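Local coordinates for protein mannan endo-1,4-beta-mannosidase (Bacillus subtilis, PDB 3CBW) that hydrolyses internal beta-1,4-mannosidic linkages of mannan, galactomannan and glucomannan as an endo-acting, secreted glycosidase, at residues P109-H114 against V169-L174; L289-I294 against S320-D325. The protein carries 3 engineered substitutions. All blocks are in the same frame, centred on the assembly; numbering follows the deposited sequence.

Contact 1: residues P109-H114 against V169-L174; sequences PQISLH and VLFRPL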
ATOM      1  N   PRO A 109       3.640  -2.482  -9.658  1.00  8.15           N
ATOM      2  CA  PRO A 109       2.279  -2.142  -9.230  1.00  7.80           C
ATOM      3  C   PRO A 109       2.046  -2.308  -7.733  1.00  7.66           C
ATOM      4  O   PRO A 109       2.689  -3.129  -7.071  1.00  7.97           O
ATOM      5  CB  PRO A 109       1.417  -3.112 -10.043  1.00  8.93           C
ATOM      6  CG  PRO A 109       2.286  -4.331 -10.172  1.00  9.73           C
ATOM      7  CD  PRO A 109       3.713  -3.824 -10.277  1.00  8.90           C
ATOM      8  N   GLN A 110       1.090  -1.534  -7.239  1.00  7.36           N
ATOM      9  CA  GLN A 110       0.660  -1.578  -5.845  1.00  7.10           C
ATOM     10  C   GLN A 110      -0.855  -1.598  -5.822  1.00  7.41           C
ATOM     11  O   GLN A 110      -1.503  -0.831  -6.538  1.00  7.43           O
ATOM     12  CB  GLN A 110       1.176  -0.352  -5.084  1.00  7.49           C
ATOM     13  CG  GLN A 110       0.858  -0.317  -3.584  1.00  7.43           C
ATOM     14  CD  GLN A 110      -0.321   0.563  -3.149  1.00  7.49           C
ATOM     15  OE1 GLN A 110      -0.387   0.924  -1.971  1.00  8.38           O
ATOM     16  NE2 GLN A 110      -1.237   0.916  -4.060  1.00  8.11           N
ATOM     17  N   ILE A 111      -1.421  -2.454  -4.979  1.00  6.87           N
ATOM     18  CA  ILE A 111      -2.876  -2.528  -4.810  1.00  7.83           C
ATOM     19  C   ILE A 111      -3.280  -2.334  -3.353  1.00  7.63           C
ATOM     20  O   ILE A 111      -2.730  -2.982  -2.456  1.00  8.35           O
ATOM     21  CB  ILE A 111      -3.427  -3.883  -5.351  1.00  8.02           C
ATOM     22  CG1 ILE A 111      -3.191  -3.953  -6.866  1.00  9.86           C
ATOM     23  CG2 ILE A 111      -4.910  -4.059  -5.012  1.00  9.83           C
ATOM     24  CD1 ILE A 111      -3.447  -5.311  -7.507  1.00  9.75           C
ATOM     25  N   SER A 112      -4.231  -1.423  -3.145  1.00  7.74           N
ATOM     26  CA  SER A 112      -4.914  -1.250  -1.859  1.00  7.57           C
ATOM     27  C   SER A 112      -6.393  -1.556  -2.029  1.00  7.65           C
ATOM     28  O   SER A 112      -6.856  -1.788  -3.140  1.00  8.03           O
ATOM     29  CB  SER A 112      -4.729   0.173  -1.318  1.00  8.48           C
ATOM     30  OG  SER A 112      -5.272   1.147  -2.202  1.00  9.21           O
ATOM     31  N   LEU A 113      -7.119  -1.571  -0.912  1.00  7.77           N
ATOM     32  CA  LEU A 113      -8.529  -1.962  -0.916  1.00  7.77           C
ATOM     33  C   LEU A 113      -9.368  -1.118   0.028  1.00  8.17           C
ATOM     34  O   LEU A 113      -9.286  -1.276   1.251  1.00  9.03           O
ATOM     35  CB  LEU A 113      -8.679  -3.418  -0.477  1.00  8.13           C
ATOM     36  CG  LEU A 113      -7.918  -4.490  -1.267  1.00  8.60           C
ATOM     37  CD1 LEU A 113      -7.838  -5.803  -0.514  1.00  9.22           C
ATOM     38  CD2 LEU A 113      -8.552  -4.695  -2.632  1.00  9.60           C
ATOM     39  N   HIS A 114     -10.217  -0.260  -0.526  1.00  8.09           N
ATOM     40  CA  HIS A 114     -11.222   0.438   0.295  1.00  8.23           C
ATOM     41  C   HIS A 114     -12.456  -0.447   0.453  1.00  8.07           C
ATOM     42  O   HIS A 114     -13.527  -0.157  -0.086  1.00  9.04           O
ATOM     43  CB  HIS A 114     -11.556   1.801  -0.290  1.00  8.52           C
ATOM     44  CG  HIS A 114     -10.510   2.832   0.001  1.00  8.60           C
ATOM     45  ND1 HIS A 114      -9.210   2.724  -0.450  1.00  8.57           N
ATOM     46  CD2 HIS A 114     -10.564   3.977   0.724  1.00 10.15           C
ATOM     47  CE1 HIS A 114      -8.513   3.767  -0.029  1.00  9.34           C
ATOM     48  NE2 HIS A 114      -9.313   4.545   0.681  1.00 10.42           N
ATOM     49  N   VAL A 169       3.474  -7.786  -6.855  1.00  8.10           N
ATOM     50  CA  VAL A 169       2.519  -6.753  -6.455  1.00  8.24           C
ATOM     51  C   VAL A 169       2.758  -6.365  -5.006  1.00  7.91           C
ATOM     52  O   VAL A 169       2.815  -7.233  -4.130  1.00  7.99           O
ATOM     53  CB  VAL A 169       1.060  -7.280  -6.563  1.00  8.77           C
ATOM     54  CG1 VAL A 169       0.037  -6.286  -5.990  1.00  9.85           C
ATOM     55  CG2 VAL A 169       0.724  -7.626  -7.998  1.00 10.61           C
ATOM     56  N   LEU A 170       2.875  -5.061  -4.764  1.00  7.28           N
ATOM     57  CA  LEU A 170       2.874  -4.531  -3.408  1.00  7.24           C
ATOM     58  C   LEU A 170       1.414  -4.518  -2.959  1.00  7.42           C
ATOM     59  O   LEU A 170       0.616  -3.714  -3.444  1.00  8.03           O
ATOM     60  CB  LEU A 170       3.455  -3.123  -3.417  1.00  7.60           C
ATOM     61  CG  LEU A 170       4.933  -3.004  -3.792  1.00  7.91           C
ATOM     62  CD1 LEU A 170       5.334  -1.558  -4.083  1.00  8.83           C
ATOM     63  CD2 LEU A 170       5.824  -3.601  -2.707  1.00 10.33           C
ATOM     64  N   PHE A 171       1.067  -5.429  -2.053  1.00  7.36           N
ATOM     65  CA  PHE A 171      -0.333  -5.638  -1.651  1.00  7.13           C
ATOM     66  C   PHE A 171      -0.512  -5.072  -0.257  1.00  6.92           C
ATOM     67  O   PHE A 171       0.145  -5.518   0.696  1.00  6.89           O
ATOM     68  CB  PHE A 171      -0.672  -7.126  -1.693  1.00  7.61           C
ATOM     69  CG  PHE A 171      -2.108  -7.435  -1.394  1.00  6.53           C
ATOM     70  CD1 PHE A 171      -3.120  -6.940  -2.204  1.00  8.83           C
ATOM     71  CD2 PHE A 171      -2.447  -8.266  -0.331  1.00  7.45           C
ATOM     72  CE1 PHE A 171      -4.449  -7.228  -1.947  1.00  9.65           C
ATOM     73  CE2 PHE A 171      -3.781  -8.580  -0.072  1.00  8.24           C
ATOM     74  CZ  PHE A 171      -4.790  -8.058  -0.878  1.00  9.21           C
ATOM     75  N   ARG A 172      -1.361  -4.056  -0.151  1.00  6.95           N
ATOM     76  CA  ARG A 172      -1.461  -3.273   1.071  1.00  6.76           C
ATOM     77  C   ARG A 172      -2.910  -3.265   1.563  1.00  7.04           C
ATOM     78  O   ARG A 172      -3.622  -2.295   1.355  1.00  7.45           O
ATOM     79  CB  ARG A 172      -0.951  -1.852   0.792  1.00  6.97           C
ATOM     80  CG  ARG A 172      -0.917  -0.932   2.007  1.00  7.43           C
ATOM     81  CD  ARG A 172      -0.283   0.401   1.639  1.00  8.15           C
ATOM     82  NE  ARG A 172      -1.068   1.194   0.693  1.00  8.22           N
ATOM     83  CZ  ARG A 172      -1.879   2.193   1.010  1.00  8.98           C
ATOM     84  NH1 ARG A 172      -2.048   2.560   2.271  1.00  9.49           N
ATOM     85  NH2 ARG A 172      -2.527   2.832   0.061  1.00 10.10           N
ATOM     86  N   PRO A 173      -3.339  -4.348   2.236  1.00  7.17           N
ATOM     87  CA  PRO A 173      -4.714  -4.463   2.718  1.00  7.42           C
ATOM     88  C   PRO A 173      -4.890  -3.846   4.107  1.00  7.02           C
ATOM     89  O   PRO A 173      -3.934  -3.773   4.888  1.00  7.97           O
ATOM     90  CB  PRO A 173      -4.900  -5.968   2.821  1.00  7.91           C
ATOM     91  CG  PRO A 173      -3.542  -6.464   3.270  1.00  8.06           C
ATOM     92  CD  PRO A 173      -2.547  -5.559   2.550  1.00  7.70           C
ATOM     93  N   LEU A 174      -6.115  -3.425   4.424  1.00  7.11           N
ATOM     94  CA  LEU A 174      -6.483  -3.079   5.806  1.00  7.46           C
ATOM     95  C   LEU A 174      -5.590  -1.988   6.380  1.00  7.78           C
ATOM     96  O   LEU A 174      -5.126  -2.063   7.522  1.00  7.88           O
ATOM     97  CB  LEU A 174      -6.456  -4.319   6.698  1.00  8.28           C
ATOM     98  CG  LEU A 174      -7.307  -5.512   6.273  1.00  8.64           C
ATOM     99  CD1 LEU A 174      -7.034  -6.664   7.216  1.00 10.57           C
ATOM    100  CD2 LEU A 174      -8.789  -5.176   6.251  1.00  9.43           C
TER
HETATM  101  O   HOH W   1      -3.286   2.692  -3.030  1.00 10.80           O
HETATM  102  O   HOH W   2      -6.189  -1.539   1.739  1.00  7.96           O
HETATM  103  O   HOH W   3      -8.732  -2.969   3.315  1.00  9.77           O
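The Arg-172 guanidinium has the Gln-110 amide and water 1 at its edge and in its plane; the amide is turned only 18° from it. Arg-172 NE gives Gln-110 OE1 a hydrogen bond of 2.8 Å, nearly along the C=O axis, while water 1 accepts from Gln-110 NE2 and Arg-172 NH2 and donates to Ser-112 OG, which is also bonded to Asp-76. Bends at chi2 of Gln-110 and chi3 of Arg-172 (66°) bring the two groups rim to rim. On the other side of the sheet, Leu-113 CD1 meets the Phe-171 ring obliquely, 3.8 Å from Phe-171 CZ, and Trp-222 packs edge-to-face with that ring. Ile-111 CD1 lies 3.9 Å from Val-169 CG1, and helix 143-163 covers both residues.

The strands between these two layers are parallel neighbours in the TIM barrel, their directions 18° apart. A ladder of backbone hydrogen bonds joins them, from Leu-170 N to Pro-109 O, from Ile-111 N to Leu-170 O (2.8 Å) and from Arg-172 N to Ile-111 O. Farther along, water 2 bridges Leu-113 N and Arg-172 O.

Arg-172 also forms salt bridges through NH1 to Asp-249 and through NH2 to Glu-275, the probable catalytic nucleophile. Gln-110, one shell behind Glu-275, is thus one of several partners likely to fix the rotation of the guanidinium, whose positive charge would be expected to favour the ionised form of Glu-275.

Contact 2: residues L289-I294 against S320-D325; sequences LFINAI and SALYHD
Helices 289-294 and 320-324 run in broadly the same direction, their axes 39° apart and 9.2 Å from each other at closest, with the CA atoms of Ile-291 and Leu-322 6.1 Å apart. Ile-291 points at the other helix and carries the contact. Ile-291 CB meets Leu-322 CD1 at 3.9 Å, a methyl brought across because CG of Leu-322 stands anti to the backbone N (chi1 175°). The same Leu-322 CD1 sits at the edge of the Phe-290 ring, 4.4 Å from Phe-290 CD2, while Ile-294 CD1 of the ring's own helix lies 3.6 Å above one face, offset toward the rim. These are successive outer helices of the TIM barrel, with strand 301-306 between them in the sequence; Phe-290 reaches inward to pack edge-to-face with Phe-273 of strand 271-278. Near the C-terminal end of its segment, Asp-325 crosses Ile-291 obliquely, Asp-325 CG 3.8 Å from Ile-291 CG1, with OD2 near CG2. Asp-325 OD1 forms a salt bridge to Lys-295 and accepts a hydrogen bond from Trp-327 N. An alanine here would lack the carboxylate, and so would probably leave Ile-291 CG1 less well packed and Lys-295 and Trp-327 N without this partner.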
ATOM      1  N   LEU A 289      10.673  19.451   0.159  1.00 11.80           N
ATOM      2  CA  LEU A 289      10.929  19.339   1.590  1.00 11.71           C
ATOM      3  C   LEU A 289      10.721  17.917   2.090  1.00 11.32           C
ATOM      4  O   LEU A 289      11.375  17.485   3.032  1.00 11.27           O
ATOM      5  CB  LEU A 289      10.069  20.330   2.383  1.00 12.13           C
ATOM      6  CG  LEU A 289      10.372  21.806   2.079  1.00 13.07           C
ATOM      7  CD1 LEU A 289       9.315  22.701   2.696  1.00 15.32           C
ATOM      8  CD2 LEU A 289      11.787  22.191   2.546  1.00 16.85           C
ATOM      9  N   PHE A 290       9.795  17.199   1.465  1.00 10.09           N
ATOM     10  CA  PHE A 290       9.547  15.796   1.832  1.00  9.82           C
ATOM     11  C   PHE A 290      10.757  14.909   1.515  1.00 10.39           C
ATOM     12  O   PHE A 290      11.192  14.119   2.356  1.00 10.27           O
ATOM     13  CB  PHE A 290       8.284  15.293   1.126  1.00  9.72           C
ATOM     14  CG  PHE A 290       8.022  13.823   1.306  1.00  8.84           C
ATOM     15  CD1 PHE A 290       7.793  13.285   2.577  1.00 10.07           C
ATOM     16  CD2 PHE A 290       7.957  12.978   0.200  1.00  9.00           C
ATOM     17  CE1 PHE A 290       7.529  11.920   2.741  1.00 11.12           C
ATOM     18  CE2 PHE A 290       7.699  11.622   0.357  1.00  9.82           C
ATOM     19  CZ  PHE A 290       7.479  11.097   1.626  1.00 11.05           C
ATOM     20  N   ILE A 291      11.325  15.059   0.321  1.00 10.44           N
ATOM     21  CA  ILE A 291      12.529  14.288   0.009  1.00 10.95           C
ATOM     22  C   ILE A 291      13.712  14.705   0.889  1.00 10.77           C
ATOM     23  O   ILE A 291      14.513  13.861   1.283  1.00 10.96           O
ATOM     24  CB  ILE A 291      12.887  14.253  -1.517  1.00 11.72           C
ATOM     25  CG1 ILE A 291      13.950  13.185  -1.809  1.00 12.95           C
ATOM     26  CG2 ILE A 291      13.318  15.618  -2.028  1.00 12.49           C
ATOM     27  CD1 ILE A 291      13.515  11.761  -1.556  1.00 14.56           C
ATOM     28  N   ASN A 292      13.815  15.991   1.217  1.00 10.48           N
ATOM     29  CA  ASN A 292      14.854  16.419   2.132  1.00 10.72           C
ATOM     30  C   ASN A 292      14.676  15.796   3.516  1.00 10.52           C
ATOM     31  O   ASN A 292      15.641  15.362   4.133  1.00 10.60           O
ATOM     32  CB  ASN A 292      14.903  17.935   2.244  1.00 11.98           C
ATOM     33  CG  ASN A 292      16.027  18.396   3.139  1.00 12.76           C
ATOM     34  OD1 ASN A 292      15.821  18.714   4.308  1.00 13.46           O
ATOM     35  ND2 ASN A 292      17.245  18.365   2.608  1.00 14.72           N
ATOM     36  N   ALA A 293      13.438  15.771   4.006  1.00  9.68           N
ATOM     37  CA  ALA A 293      13.130  15.127   5.288  1.00  9.43           C
ATOM     38  C   ALA A 293      13.474  13.641   5.272  1.00  9.47           C
ATOM     39  O   ALA A 293      13.991  13.103   6.253  1.00 10.16           O
ATOM     40  CB  ALA A 293      11.678  15.346   5.673  1.00  9.37           C
ATOM     41  N   ILE A 294      13.209  12.971   4.152  1.00  9.08           N
ATOM     42  CA  ILE A 294      13.630  11.573   4.037  1.00  9.48           C
ATOM     43  C   ILE A 294      15.138  11.436   4.239  1.00  9.99           C
ATOM     44  O   ILE A 294      15.592  10.593   5.021  1.00 10.18           O
ATOM     45  CB  ILE A 294      13.173  10.941   2.701  1.00  9.46           C
ATOM     46  CG1 ILE A 294      11.672  10.663   2.752  1.00 10.13           C
ATOM     47  CG2 ILE A 294      13.921   9.659   2.432  1.00  9.79           C
ATOM     48  CD1 ILE A 294      11.039  10.353   1.406  1.00 11.47           C
ATOM     49  N   SER A 320       9.563  18.690  -9.510  1.00 16.27           N
ATOM     50  CA  SER A 320      10.801  18.464 -10.249  0.50 16.67           C
ATOM     51  C   SER A 320      11.937  18.094  -9.309  1.00 16.57           C
ATOM     52  O   SER A 320      12.690  17.155  -9.579  1.00 17.01           O
ATOM     53  CB  SER A 320      11.171  19.694 -11.082  0.50 16.91           C
ATOM     54  OG  SER A 320      10.209  19.916 -12.095  0.50 18.33           O
ATOM     55  N   ALA A 321      12.049  18.822  -8.199  1.00 16.44           N
ATOM     56  CA  ALA A 321      13.095  18.549  -7.215  1.00 16.31           C
ATOM     57  C   ALA A 321      12.928  17.158  -6.601  1.00 15.69           C
ATOM     58  O   ALA A 321      13.916  16.455  -6.379  1.00 16.65           O
ATOM     59  CB  ALA A 321      13.123  19.618  -6.142  1.00 16.85           C
ATOM     60  N   LEU A 322      11.679  16.763  -6.341  1.00 14.75           N
ATOM     61  CA  LEU A 322      11.362  15.419  -5.840  1.00 14.25           C
ATOM     62  C   LEU A 322      11.802  14.343  -6.833  1.00 13.67           C
ATOM     63  O   LEU A 322      12.496  13.387  -6.468  1.00 14.43           O
ATOM     64  CB  LEU A 322       9.856  15.296  -5.583  1.00 13.65           C
ATOM     65  CG  LEU A 322       9.323  13.916  -5.172  1.00 14.17           C
ATOM     66  CD1 LEU A 322       9.815  13.552  -3.764  1.00 15.53           C
ATOM     67  CD2 LEU A 322       7.804  13.913  -5.236  1.00 14.47           C
ATOM     68  N   TYR A 323      11.415  14.507  -8.091  1.00 12.87           N
ATOM     69  CA  TYR A 323      11.653  13.483  -9.095  1.00 12.53           C
ATOM     70  C   TYR A 323      13.091  13.452  -9.601  1.00 12.95           C
ATOM     71  O   TYR A 323      13.558  12.416 -10.063  1.00 13.14           O
ATOM     72  CB  TYR A 323      10.608  13.572 -10.220  1.00 12.24           C
ATOM     73  CG  TYR A 323       9.392  12.749  -9.886  1.00 10.71           C
ATOM     74  CD1 TYR A 323       8.372  13.247  -9.071  1.00 10.80           C
ATOM     75  CD2 TYR A 323       9.289  11.442 -10.355  1.00 11.12           C
ATOM     76  CE1 TYR A 323       7.277  12.455  -8.746  1.00 10.73           C
ATOM     77  CE2 TYR A 323       8.214  10.649 -10.034  1.00 10.48           C
ATOM     78  CZ  TYR A 323       7.208  11.155  -9.229  1.00 10.40           C
ATOM     79  OH  TYR A 323       6.139  10.344  -8.930  1.00 10.63           O
ATOM     80  N   HIS A 324      13.800  14.574  -9.476  1.00 13.32           N
ATOM     81  CA  HIS A 324      15.183  14.647  -9.949  1.00 14.13           C
ATOM     82  C   HIS A 324      16.214  14.513  -8.846  1.00 13.75           C
ATOM     83  O   HIS A 324      17.411  14.517  -9.129  1.00 14.09           O
ATOM     84  CB  HIS A 324      15.418  15.924 -10.762  1.00 14.98           C
ATOM     85  CG  HIS A 324      14.643  15.953 -12.039  1.00 18.39           C
ATOM     86  ND1 HIS A 324      15.102  15.365 -13.198  1.00 22.86           N
ATOM     87  CD2 HIS A 324      13.424  16.461 -12.332  1.00 21.22           C
ATOM     88  CE1 HIS A 324      14.207  15.531 -14.156  1.00 23.45           C
ATOM     89  NE2 HIS A 324      13.182  16.200 -13.658  1.00 22.87           N
ATOM     90  N   ASP A 325      15.766  14.387  -7.599  1.00 13.05           N
ATOM     91  CA  ASP A 325      16.699  14.212  -6.494  1.00 13.25           C
ATOM     92  C   ASP A 325      17.551  12.973  -6.747  1.00 13.09           C
ATOM     93  O   ASP A 325      17.053  11.972  -7.264  1.00 12.41           O
ATOM     94  CB  ASP A 325      15.957  14.068  -5.171  1.00 13.48           C
ATOM     95  CG  ASP A 325      16.878  14.227  -3.985  1.00 13.94           C
ATOM     96  OD1 ASP A 325      17.572  13.250  -3.639  1.00 15.33           O
ATOM     97  OD2 ASP A 325      16.954  15.350  -3.422  1.00 15.76           O
TER

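From the N terminus, contact 1 comes first: the chain leaves strand 108-114, passes through helices 131-138 and 143-163, and returns as strand 169-172, completing a right-handed beta-alpha-beta crossover with a 54-residue insert. After strands 220-224, 245-252 and 271-278, contact 2 closes a shorter loop of 25 residues, which contains strand 301-306 of the barrel. The loops follow in series, neither enclosing nor crossing the other. Contact 1 joins adjacent staves of the barrel close to the centre of the molecule; contact 2 joins helices on its outer layer. Their centres are about 24 Å apart, and their nearest atoms, about 12 Å apart, do not touch.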